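Long-range contacts in H127A/Y244A mutant of alginate lyase AlyC3 in complex with dimannuronate (Psychromonas sp., PDB 7C8F), which derives from a PL7-family alginate lyase that probably cleaves alginate by beta-elimination, and here binds dimannuronate in its glycan pocket: residues T88-L94 with T208-Q213; P139-L143 with I228-R232; A160-N165 with V187-K191. One frame throughout, in Å; residues are numbered along the deposited sequence.

Interaction 1 of 3, residues T88-L94 with T208-Q213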
loop_
_atom_site.group_PDB
_atom_site.type_symbol
_atom_site.label_atom_id
_atom_site.label_comp_id
_atom_site.label_asym_id
_atom_site.label_seq_id
_atom_site.Cartn_x
_atom_site.Cartn_y
_atom_site.Cartn_z
ATOM N N THR B 88 -6.591 4.425 9.308
ATOM C CA THR B 88 -6.503 3.582 10.498
ATOM C C THR B 88 -5.222 3.836 11.274
ATOM O O THR B 88 -5.015 3.222 12.336
ATOM C CB THR B 88 -6.558 2.095 10.108
ATOM O OG1 THR B 88 -5.341 1.733 9.421
ATOM C CG2 THR B 88 -7.759 1.814 9.212
ATOM N N ASP B 89 -4.357 4.724 10.775
ATOM C CA ASP B 89 -2.980 4.825 11.234
ATOM C C ASP B 89 -2.678 6.096 12.011
ATOM O O ASP B 89 -1.521 6.303 12.388
ATOM C CB ASP B 89 -2.012 4.690 10.045
ATOM C CG ASP B 89 -2.266 5.712 8.928
ATOM O OD1 ASP B 89 -3.416 6.159 8.709
ATOM O OD2 ASP B 89 -1.276 6.071 8.241
ATOM N N LEU B 90 -3.677 6.956 12.263
ATOM C CA LEU B 90 -3.314 8.247 12.825
ATOM C C LEU B 90 -3.674 8.324 14.306
ATOM O O LEU B 90 -4.687 7.761 14.732
ATOM C CB LEU B 90 -4.015 9.382 12.072
ATOM C CG LEU B 90 -3.656 9.457 10.584
ATOM C CD1 LEU B 90 -4.482 10.536 9.927
ATOM C CD2 LEU B 90 -2.167 9.727 10.385
ATOM N N PRO B 91 -2.855 8.998 15.120
ATOM C CA PRO B 91 -3.094 8.982 16.570
ATOM C C PRO B 91 -4.281 9.819 16.997
ATOM O O PRO B 91 -4.841 9.569 18.072
ATOM C CB PRO B 91 -1.782 9.530 17.152
ATOM C CG PRO B 91 -1.234 10.403 16.057
ATOM C CD PRO B 91 -1.635 9.741 14.755
ATOM N N ASN B 92 -4.692 10.786 16.187
ATOM C CA ASN B 92 -5.760 11.707 16.541
ATOM C C ASN B 92 -7.065 11.419 15.817
ATOM O O ASN B 92 -7.943 12.284 15.784
ATOM C CB ASN B 92 -5.311 13.144 16.266
ATOM C CG ASN B 92 -4.943 13.376 14.810
ATOM O OD1 ASN B 92 -4.330 12.530 14.155
ATOM N ND2 ASN B 92 -5.314 14.534 14.297
ATOM N N LYS B 93 -7.213 10.238 15.222
ATOM C CA LYS B 93 -8.443 9.884 14.522
ATOM C C LYS B 93 -8.803 8.447 14.874
ATOM O O LYS B 93 -8.109 7.511 14.460
ATOM C CB LYS B 93 -8.300 10.062 13.011
ATOM C CG LYS B 93 -7.881 11.476 12.607
ATOM C CD LYS B 93 -8.060 11.703 11.105
ATOM C CE LYS B 93 -7.446 13.027 10.657
ATOM N NZ LYS B 93 -8.412 14.135 10.824
ATOM N N LEU B 94 -9.872 8.278 15.645
ATOM C CA LEU B 94 -10.302 6.977 16.136
ATOM C C LEU B 94 -11.760 6.791 15.748
ATOM O O LEU B 94 -12.569 7.710 15.914
ATOM C CB LEU B 94 -10.166 6.886 17.663
ATOM C CG LEU B 94 -8.793 7.190 18.258
ATOM C CD1 LEU B 94 -8.821 7.069 19.776
ATOM C CD2 LEU B 94 -7.750 6.266 17.671
ATOM N N THR B 208 -12.814 -0.468 17.820
ATOM C CA THR B 208 -12.176 0.826 17.602
ATOM C C THR B 208 -10.989 0.655 16.665
ATOM O O THR B 208 -10.098 -0.162 16.922
ATOM C CB THR B 208 -11.712 1.466 18.911
ATOM O OG1 THR B 208 -12.839 1.598 19.783
ATOM C CG2 THR B 208 -11.122 2.866 18.646
ATOM N N VAL B 209 -10.966 1.445 15.596
ATOM C CA VAL B 209 -9.896 1.418 14.610
ATOM C C VAL B 209 -9.260 2.799 14.569
ATOM O O VAL B 209 -9.963 3.810 14.494
ATOM C CB VAL B 209 -10.446 1.037 13.223
ATOM C CG1 VAL B 209 -9.304 0.813 12.241
ATOM C CG2 VAL B 209 -11.338 -0.203 13.317
ATOM N N GLY B 210 -7.946 2.845 14.575
ATOM C CA GLY B 210 -7.224 4.106 14.567
ATOM C C GLY B 210 -5.943 3.967 15.363
ATOM O O GLY B 210 -5.731 3.000 16.091
ATOM N N ASN B 211 -5.047 4.936 15.174
ATOM C CA ASN B 211 -3.762 4.914 15.888
ATOM C C ASN B 211 -3.002 3.599 15.682
ATOM O O ASN B 211 -2.327 3.098 16.579
ATOM C CB ASN B 211 -3.949 5.219 17.379
ATOM C CG ASN B 211 -2.632 5.468 18.096
ATOM O OD1 ASN B 211 -1.716 6.072 17.542
ATOM N ND2 ASN B 211 -2.528 4.979 19.325
ATOM N N LYS B 212 -3.099 3.035 14.474
ATOM C CA LYS B 212 -2.398 1.783 14.124
ATOM C C LYS B 212 -2.842 0.596 14.976
ATOM O O LYS B 212 -2.093 -0.381 15.136
ATOM C CB LYS B 212 -0.871 1.932 14.125
ATOM C CG LYS B 212 -0.383 2.876 13.039
ATOM C CD LYS B 212 1.122 3.034 13.082
ATOM C CE LYS B 212 1.569 3.930 11.934
ATOM N NZ LYS B 212 3.066 4.064 11.892
ATOM N N GLN B 213 -4.070 0.654 15.494
ATOM C CA GLN B 213 -4.585 -0.410 16.345
ATOM C C GLN B 213 -5.992 -0.799 15.936
ATOM O O GLN B 213 -6.802 0.042 15.522
ATOM C CB GLN B 213 -4.654 -0.000 17.828
ATOM C CG GLN B 213 -3.307 0.256 18.456
ATOM C CD GLN B 213 -3.411 0.463 19.957
ATOM O OE1 GLN B 213 -4.132 1.343 20.423
ATOM N NE2 GLN B 213 -2.699 -0.358 20.718
HETATM O O HOH W 1 -0.296 6.073 15.148
#
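Two backbone hydrogen bonds tie the loop leading into strand 93-103 to the hairpin turn that follows strand 203-210. Lys212 N donates to Thr88 O at 2.9 Å, and Asn211 N makes a weak, bent bond of 2.9 Å to Leu90 O. The donors belong to the central residues of a type I' turn, Gly210 to Gln213, the tight turn suited to two-residue beta hairpins, here closed by Gln213 N to Gly210 O at 2.9 Å. A water extends the polar set, donating to Asp89 O at 3.0 Å and Asn211 OD1 at 2.8 Å.

Close CA-H...O contacts accompany these bonds: Gly210 CA lies 3.3 Å from Thr88 O and 3.5 Å from Lys93 O. A side chain at Gly210 would collide with Lys93 O and Leu94 CD2, so its absence permits the close approach.

Apolar contacts fill the remainder. Thr88 CG2 meets Val209 CG1 at 3.5 Å, and Leu94 CD2 reaches Asn211 CB at 4.0 Å.

The Asp89 carboxylate forms salt bridges with Arg87 of its own chain and with Arg232 of the second subunit. In the PL7 beta-jelly roll, strand 93-103 lies between strands 250-264 and 203-210, while Thr88 and Val209 also touch strand 235-240 of the facing sheet.

Interaction 2 of 3, residues P139-L143 with I228-R232. With BEM (beta-D-mannopyranuronic acid), chain D; BEM (beta-D-mannopyranuronic acid), chain C.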
loop_
_atom_site.group_PDB
_atom_site.type_symbol
_atom_site.label_atom_id
_atom_site.label_comp_id
_atom_site.label_asym_id
_atom_site.label_seq_id
_atom_site.Cartn_x
_atom_site.Cartn_y
_atom_site.Cartn_z
ATOM N N PRO B 139 -8.755 -7.499 -1.656
ATOM C CA PRO B 139 -10.066 -8.170 -1.577
ATOM C C PRO B 139 -10.222 -9.057 -0.349
ATOM O O PRO B 139 -10.754 -10.171 -0.435
ATOM C CB PRO B 139 -10.102 -8.996 -2.870
ATOM C CG PRO B 139 -8.687 -9.368 -3.092
ATOM C CD PRO B 139 -7.862 -8.153 -2.628
ATOM N N HIS B 140 -9.755 -8.566 0.799
ATOM C CA HIS B 140 -9.807 -9.267 2.069
ATOM C C HIS B 140 -10.188 -8.179 3.068
ATOM O O HIS B 140 -9.567 -7.097 3.065
ATOM C CB HIS B 140 -8.448 -9.851 2.474
ATOM C CG HIS B 140 -7.778 -10.678 1.415
ATOM N ND1 HIS B 140 -8.179 -11.961 1.106
ATOM C CD2 HIS B 140 -6.716 -10.415 0.616
ATOM C CE1 HIS B 140 -7.399 -12.449 0.153
ATOM N NE2 HIS B 140 -6.500 -11.532 -0.161
ATOM N N PRO B 141 -11.172 -8.409 3.934
ATOM C CA PRO B 141 -11.450 -7.432 4.991
ATOM C C PRO B 141 -10.388 -7.494 6.070
ATOM O O PRO B 141 -9.782 -8.543 6.319
ATOM C CB PRO B 141 -12.810 -7.875 5.542
ATOM C CG PRO B 141 -12.873 -9.316 5.254
ATOM C CD PRO B 141 -12.043 -9.588 4.006
ATOM N N LEU B 142 -10.161 -6.351 6.721
ATOM C CA LEU B 142 -9.288 -6.348 7.887
ATOM C C LEU B 142 -9.848 -7.235 8.987
ATOM O O LEU B 142 -9.101 -7.988 9.623
ATOM C CB LEU B 142 -9.103 -4.918 8.404
ATOM C CG LEU B 142 -8.284 -4.802 9.692
ATOM C CD1 LEU B 142 -6.868 -5.318 9.489
ATOM C CD2 LEU B 142 -8.272 -3.373 10.205
ATOM N N LEU B 143 -11.158 -7.169 9.223
ATOM C CA LEU B 143 -11.793 -7.888 10.321
ATOM C C LEU B 143 -13.139 -8.418 9.872
ATOM O O LEU B 143 -13.926 -7.673 9.283
ATOM C CB LEU B 143 -12.009 -6.936 11.512
ATOM C CG LEU B 143 -12.919 -7.470 12.632
ATOM C CD1 LEU B 143 -12.253 -8.651 13.373
ATOM C CD2 LEU B 143 -13.283 -6.345 13.612
ATOM N N ILE B 228 -1.947 -2.823 13.672
ATOM C CA ILE B 228 -2.280 -2.877 12.249
ATOM C C ILE B 228 -1.438 -1.900 11.432
ATOM O O ILE B 228 -1.901 -1.371 10.418
ATOM C CB ILE B 228 -3.788 -2.652 12.014
ATOM C CG1 ILE B 228 -4.267 -1.337 12.647
ATOM C CG2 ILE B 228 -4.586 -3.820 12.574
ATOM C CD1 ILE B 228 -5.651 -0.886 12.176
ATOM N N ASP B 229 -0.219 -1.668 11.848
ATOM C CA ASP B 229 0.704 -0.795 11.106
ATOM C C ASP B 229 0.755 -1.216 9.618
ATOM O O ASP B 229 0.826 -0.408 8.760
ATOM C CB ASP B 229 2.094 -0.916 11.756
ATOM C CG ASP B 229 3.113 0.136 11.338
ATOM O OD1 ASP B 229 2.806 1.102 10.756
ATOM O OD2 ASP B 229 4.226 -0.077 11.723
ATOM N N TYR B 230 0.720 -2.503 9.383
ATOM C CA TYR B 230 0.772 -3.048 8.034
ATOM C C TYR B 230 -0.345 -2.614 7.083
ATOM O O TYR B 230 -0.197 -2.713 5.917
ATOM C CB TYR B 230 0.812 -4.592 8.070
ATOM C CG TYR B 230 -0.368 -5.239 8.775
ATOM C CD1 TYR B 230 -1.535 -5.481 8.105
ATOM C CD2 TYR B 230 -0.291 -5.585 10.098
ATOM C CE1 TYR B 230 -2.604 -6.022 8.740
ATOM C CE2 TYR B 230 -1.346 -6.141 10.742
ATOM C CZ TYR B 230 -2.492 -6.342 10.064
ATOM O OH TYR B 230 -3.528 -6.913 10.722
ATOM N N TRP B 231 -1.442 -2.147 7.650
ATOM C CA TRP B 231 -2.622 -1.727 6.928
ATOM C C TRP B 231 -2.732 -0.221 6.730
ATOM O O TRP B 231 -3.680 0.253 6.235
ATOM C CB TRP B 231 -3.820 -2.160 7.760
ATOM C CG TRP B 231 -5.157 -2.345 7.101
ATOM C CD1 TRP B 231 -6.211 -1.531 7.178
ATOM C CD2 TRP B 231 -5.572 -3.464 6.341
ATOM N NE1 TRP B 231 -7.267 -2.039 6.500
ATOM C CE2 TRP B 231 -6.900 -3.244 5.975
ATOM C CE3 TRP B 231 -4.946 -4.638 5.931
ATOM C CZ2 TRP B 231 -7.606 -4.160 5.223
ATOM C CZ3 TRP B 231 -5.649 -5.520 5.190
ATOM C CH2 TRP B 231 -6.962 -5.281 4.854
ATOM N N ARG B 232 -1.719 0.484 7.158
ATOM C CA ARG B 232 -1.737 1.944 7.194
ATOM C C ARG B 232 -2.151 2.712 5.964
ATOM O O ARG B 232 -2.771 3.746 6.092
ATOM C CB ARG B 232 -0.413 2.486 7.744
ATOM C CG ARG B 232 0.811 2.238 6.895
ATOM C CD ARG B 232 2.096 2.524 7.652
ATOM N NE ARG B 232 3.324 2.287 6.905
ATOM C CZ ARG B 232 3.942 1.128 6.853
ATOM N NH1 ARG B 232 3.450 0.080 7.433
ATOM N NH2 ARG B 232 5.058 1.003 6.211
HETATM C C1 BEM D . -14.537 -12.721 1.748
HETATM C C2 BEM D . -15.069 -14.095 2.146
HETATM O O2 BEM D . -14.623 -15.075 1.221
HETATM C C3 BEM D . -14.499 -14.472 3.492
HETATM O O3 BEM D . -14.796 -15.793 3.799
HETATM C C4 BEM D . -13.022 -14.530 3.325
HETATM O O4 BEM D . -12.397 -15.143 4.413
HETATM C C5 BEM D . -12.562 -13.140 3.065
HETATM O O5 BEM D . -13.141 -12.770 1.840
HETATM C C6 BEM D . -11.091 -13.112 2.970
HETATM O O6B BEM D . -10.567 -13.176 1.884
HETATM O O6A BEM D . -10.527 -12.809 3.981
HETATM C C1 BEM C . -15.956 -8.935 -1.361
HETATM C C2 BEM C . -14.528 -9.361 -1.649
HETATM O O2 BEM C . -13.622 -8.497 -0.988
HETATM C C3 BEM C . -14.320 -10.792 -1.227
HETATM O O3 BEM C . -12.979 -11.148 -1.359
HETATM C C4 BEM C . -14.792 -11.033 0.199
HETATM O O4 BEM C . -14.871 -12.441 0.401
HETATM C C5 BEM C . -16.176 -10.460 0.399
HETATM O O5 BEM C . -16.287 -9.121 -0.017
HETATM C C6 BEM C . -16.424 -10.495 1.855
HETATM O O6B BEM C . -16.234 -9.468 2.503
HETATM O O6A BEM C . -16.974 -11.477 2.324
HETATM O O1 BEM C . -16.133 -7.550 -1.593
#
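Leu142 and Trp231 dominate this buried, apolar contact, burying 102 and 68 Å² respectively; no hydrogen bond crosses between the two segments. Both CA-to-CB bonds point toward the opposing segment, so the side chains bridge a backbone gap of 8.2 Å between Leu142 CA and Trp231 CA. The leucine lies against the indole: Leu142 CD1 sits 4.1 Å from the centroid of the five-membered ring and 17° off its normal, a CH-pi contact over the face, while Leu142 CB approaches Trp231 CZ2 at 3.6 Å. Farther along the indole, Trp231 CH2 lies 3.6 Å from His140 O, which meets the ring at its edge. Trp231 NE1 is hydrogen-bonded to Ser236 OG.

Ile228 adds 22 Å² on another flank of the leucine, with Leu142 CD2 to Ile228 CD1 at 4.1 Å. The short 3-10 segment 229-231 places Tyr230 and Trp231 about Leu142; Leu142 CD1 is 3.9 Å from Tyr230 OH, which is itself hydrogen-bonded to Lys163 O.

Just before this apolar patch, the same loop forms part of the glycan pocket. His140 ND1 donates to O6B of the chain D mannuronate at 2.8 Å, and Pro139 O accepts from O3 of the chain C mannuronate at 2.6 Å. Sugar-binding residues are thus continuous with a buried leucine.

At Leu142 and Leu143, both opposite Val125, a classic beta bulge starts strand 143-148 beside strand 119-129. The 228-232 loop links strand 221-227, at the edge of one sheet, to strand 235-240 of the other.

Interaction 3 of 3, residues A160-N165 with V187-K191. With BEM (beta-D-mannopyranuronic acid), chain D.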
loop_
_atom_site.group_PDB
_atom_site.type_symbol
_atom_site.label_atom_id
_atom_site.label_comp_id
_atom_site.label_asym_id
_atom_site.label_seq_id
_atom_site.Cartn_x
_atom_site.Cartn_y
_atom_site.Cartn_z
ATOM N N ALA B 160 -13.075 -13.281 16.016
ATOM C CA ALA B 160 -12.555 -12.197 15.183
ATOM C C ALA B 160 -11.518 -12.779 14.234
ATOM O O ALA B 160 -10.493 -13.310 14.676
ATOM C CB ALA B 160 -11.924 -11.105 16.042
ATOM N N MET B 161 -11.798 -12.712 12.938
ATOM C CA MET B 161 -10.884 -13.168 11.904
ATOM C C MET B 161 -10.176 -11.927 11.387
ATOM O O MET B 161 -10.801 -11.075 10.748
ATOM C CB MET B 161 -11.674 -13.843 10.784
ATOM C CG MET B 161 -12.623 -14.950 11.262
ATOM S SD MET B 161 -11.739 -16.278 12.106
ATOM C CE MET B 161 -13.010 -17.551 12.211
ATOM N N VAL B 162 -8.890 -11.803 11.670
ATOM C CA VAL B 162 -8.136 -10.583 11.391
ATOM C C VAL B 162 -7.118 -10.865 10.301
ATOM O O VAL B 162 -6.233 -11.714 10.470
ATOM C CB VAL B 162 -7.468 -10.038 12.663
ATOM C CG1 VAL B 162 -6.659 -8.784 12.353
ATOM C CG2 VAL B 162 -8.527 -9.744 13.723
ATOM N N LYS B 163 -7.232 -10.147 9.185
ATOM C CA LYS B 163 -6.219 -10.223 8.145
ATOM C C LYS B 163 -4.962 -9.543 8.672
ATOM O O LYS B 163 -5.019 -8.390 9.132
ATOM C CB LYS B 163 -6.776 -9.505 6.912
ATOM C CG LYS B 163 -5.803 -9.216 5.775
ATOM C CD LYS B 163 -5.286 -10.477 5.069
ATOM C CE LYS B 163 -4.648 -10.038 3.727
ATOM N NZ LYS B 163 -3.895 -11.108 3.023
ATOM N N ASN B 164 -3.827 -10.261 8.643
ATOM C CA ASN B 164 -2.621 -9.871 9.367
ATOM C C ASN B 164 -1.488 -9.388 8.461
ATOM O O ASN B 164 -0.333 -9.355 8.890
ATOM C CB ASN B 164 -2.134 -11.034 10.241
ATOM C CG ASN B 164 -1.345 -10.571 11.446
ATOM O OD1 ASN B 164 -1.520 -9.457 11.933
ATOM N ND2 ASN B 164 -0.458 -11.429 11.931
ATOM N N ASN B 165 -1.790 -9.062 7.212
ATOM C CA ASN B 165 -0.878 -8.344 6.326
ATOM C C ASN B 165 -1.749 -7.625 5.301
ATOM O O ASN B 165 -2.977 -7.698 5.365
ATOM C CB ASN B 165 0.178 -9.289 5.716
ATOM C CG ASN B 165 -0.439 -10.422 4.900
ATOM O OD1 ASN B 165 -1.435 -10.240 4.202
ATOM N ND2 ASN B 165 0.179 -11.609 4.980
ATOM N N VAL B 187 -0.912 -17.740 8.440
ATOM C CA VAL B 187 -0.031 -16.584 8.423
ATOM C C VAL B 187 -0.788 -15.321 8.031
ATOM O O VAL B 187 -0.631 -14.270 8.659
ATOM C CB VAL B 187 1.158 -16.828 7.465
ATOM C CG1 VAL B 187 2.009 -15.571 7.310
ATOM C CG2 VAL B 187 2.004 -18.024 7.935
ATOM N N ALA B 188 -1.620 -15.414 6.999
ATOM C CA ALA B 188 -2.353 -14.248 6.535
ATOM C C ALA B 188 -3.438 -13.823 7.513
ATOM O O ALA B 188 -3.897 -12.682 7.429
ATOM C CB ALA B 188 -2.973 -14.539 5.167
ATOM N N TYR B 189 -3.862 -14.705 8.427
ATOM C CA TYR B 189 -4.936 -14.410 9.370
ATOM C C TYR B 189 -4.505 -14.732 10.788
ATOM O O TYR B 189 -3.752 -15.684 11.025
ATOM C CB TYR B 189 -6.226 -15.170 9.051
ATOM C CG TYR B 189 -6.762 -14.770 7.702
ATOM C CD1 TYR B 189 -7.618 -13.678 7.563
ATOM C CD2 TYR B 189 -6.352 -15.434 6.554
ATOM C CE1 TYR B 189 -8.074 -13.284 6.309
ATOM C CE2 TYR B 189 -6.802 -15.044 5.301
ATOM C CZ TYR B 189 -7.660 -13.976 5.184
ATOM O OH TYR B 189 -8.091 -13.598 3.931
ATOM N N LYS B 190 -4.958 -13.901 11.713
ATOM C CA LYS B 190 -4.905 -14.167 13.142
ATOM C C LYS B 190 -6.336 -14.267 13.638
ATOM O O LYS B 190 -7.176 -13.427 13.297
ATOM C CB LYS B 190 -4.166 -13.034 13.858
ATOM C CG LYS B 190 -3.878 -13.310 15.321
ATOM C CD LYS B 190 -2.841 -12.345 15.874
ATOM C CE LYS B 190 -2.690 -12.508 17.380
ATOM N NZ LYS B 190 -2.539 -13.924 17.769
ATOM N N LYS B 191 -6.631 -15.303 14.410
ATOM C CA LYS B 191 -7.988 -15.555 14.870
ATOM C C LYS B 191 -8.059 -15.400 16.380
ATOM O O LYS B 191 -7.189 -15.900 17.105
ATOM C CB LYS B 191 -8.446 -16.957 14.445
ATOM C CG LYS B 191 -8.351 -17.155 12.928
ATOM C CD LYS B 191 -8.856 -18.517 12.464
ATOM C CE LYS B 191 -7.858 -19.613 12.759
ATOM N NZ LYS B 191 -8.223 -20.871 12.053
HETATM C C1 BEM D . -14.537 -12.721 1.748
HETATM C C2 BEM D . -15.069 -14.095 2.146
HETATM O O2 BEM D . -14.623 -15.075 1.221
HETATM C C3 BEM D . -14.499 -14.472 3.492
HETATM O O3 BEM D . -14.796 -15.793 3.799
HETATM C C4 BEM D . -13.022 -14.530 3.325
HETATM O O4 BEM D . -12.397 -15.143 4.413
HETATM C C5 BEM D . -12.562 -13.140 3.065
HETATM O O5 BEM D . -13.141 -12.770 1.840
HETATM C C6 BEM D . -11.091 -13.112 2.970
HETATM O O6B BEM D . -10.567 -13.176 1.884
HETATM O O6A BEM D . -10.527 -12.809 3.981
HETATM O O HOH W 2 -5.486 -13.411 2.663
HETATM O O HOH W 3 1.319 -12.222 8.832
HETATM O O HOH W 4 -0.952 -14.665 11.719
#
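Val187 meets Asn164, just past the end of strand 157-163, through water: one molecule donates to Val187 O at 2.8 Å and, weakly, to Asn164 O at 3.3 Å. A second water links Val187 O, Asn164 ND2 and Tyr189 O. Direct bonding begins at Ala188, whose O accepts from Asn164 N at 2.7 Å.

At Tyr189 the chain becomes a strand and pairs with Lys163 in a non-hydrogen-bonded position, Tyr189 CA lying 3.2 Å from Val162 O. Its ring packs near Lys163, with Lys163 CB to Tyr189 CE1 at 4.0 Å. Tyr189 OH donates to O6A of the chain D mannuronate at 2.6 Å and accepts from a water, at 2.9 Å, that in turn accepts from Lys163 NZ at 2.8 Å. Lys163 NZ is also hydrogen-bonded to Asn165 OD1 and Val167 O.

This antiparallel pair is the 157-163 and 189-196 portion of the jelly-roll sheet that contributes to the glycan pocket; Met161, Lys163, Tyr189 and Lys191 share its sugar-side face.

Lys190 then forms the hydrogen-bonded pair with Val162: Lys190 N to Val162 O at 2.8 Å and Val162 N to Lys190 O at 2.9 Å. Both side chains occupy the other face, where they touch His226. Lys191 returns to the Tyr189 face opposite Met161, with Lys191 CG 3.6 Å from Met161 SD, while Lys191 CA approaches Ala160 O at 3.4 Å.

In the fold
Interaction 2 is the buried member of the set, whereas interactions 1 and 3 are partly buried. The chemistry follows: interaction 2 is made by apolar side chains, while backbone hydrogen bonds and waters mark interactions 1 and 3, the one at a hairpin turn, the other between regular strands. Interactions 2 and 3, centres about 9 Å apart, adjoin through Tyr230 OH to Lys163 O (2.6 Å) and Leu142 O to Lys163 N (2.9 Å), and both reach the chain D mannuronate. Interaction 1 meets the 228-232 segment of interaction 2 through a salt bridge between Lys212 NZ and Asp229 OD1 (3.2 Å); these two also touch the second subunit.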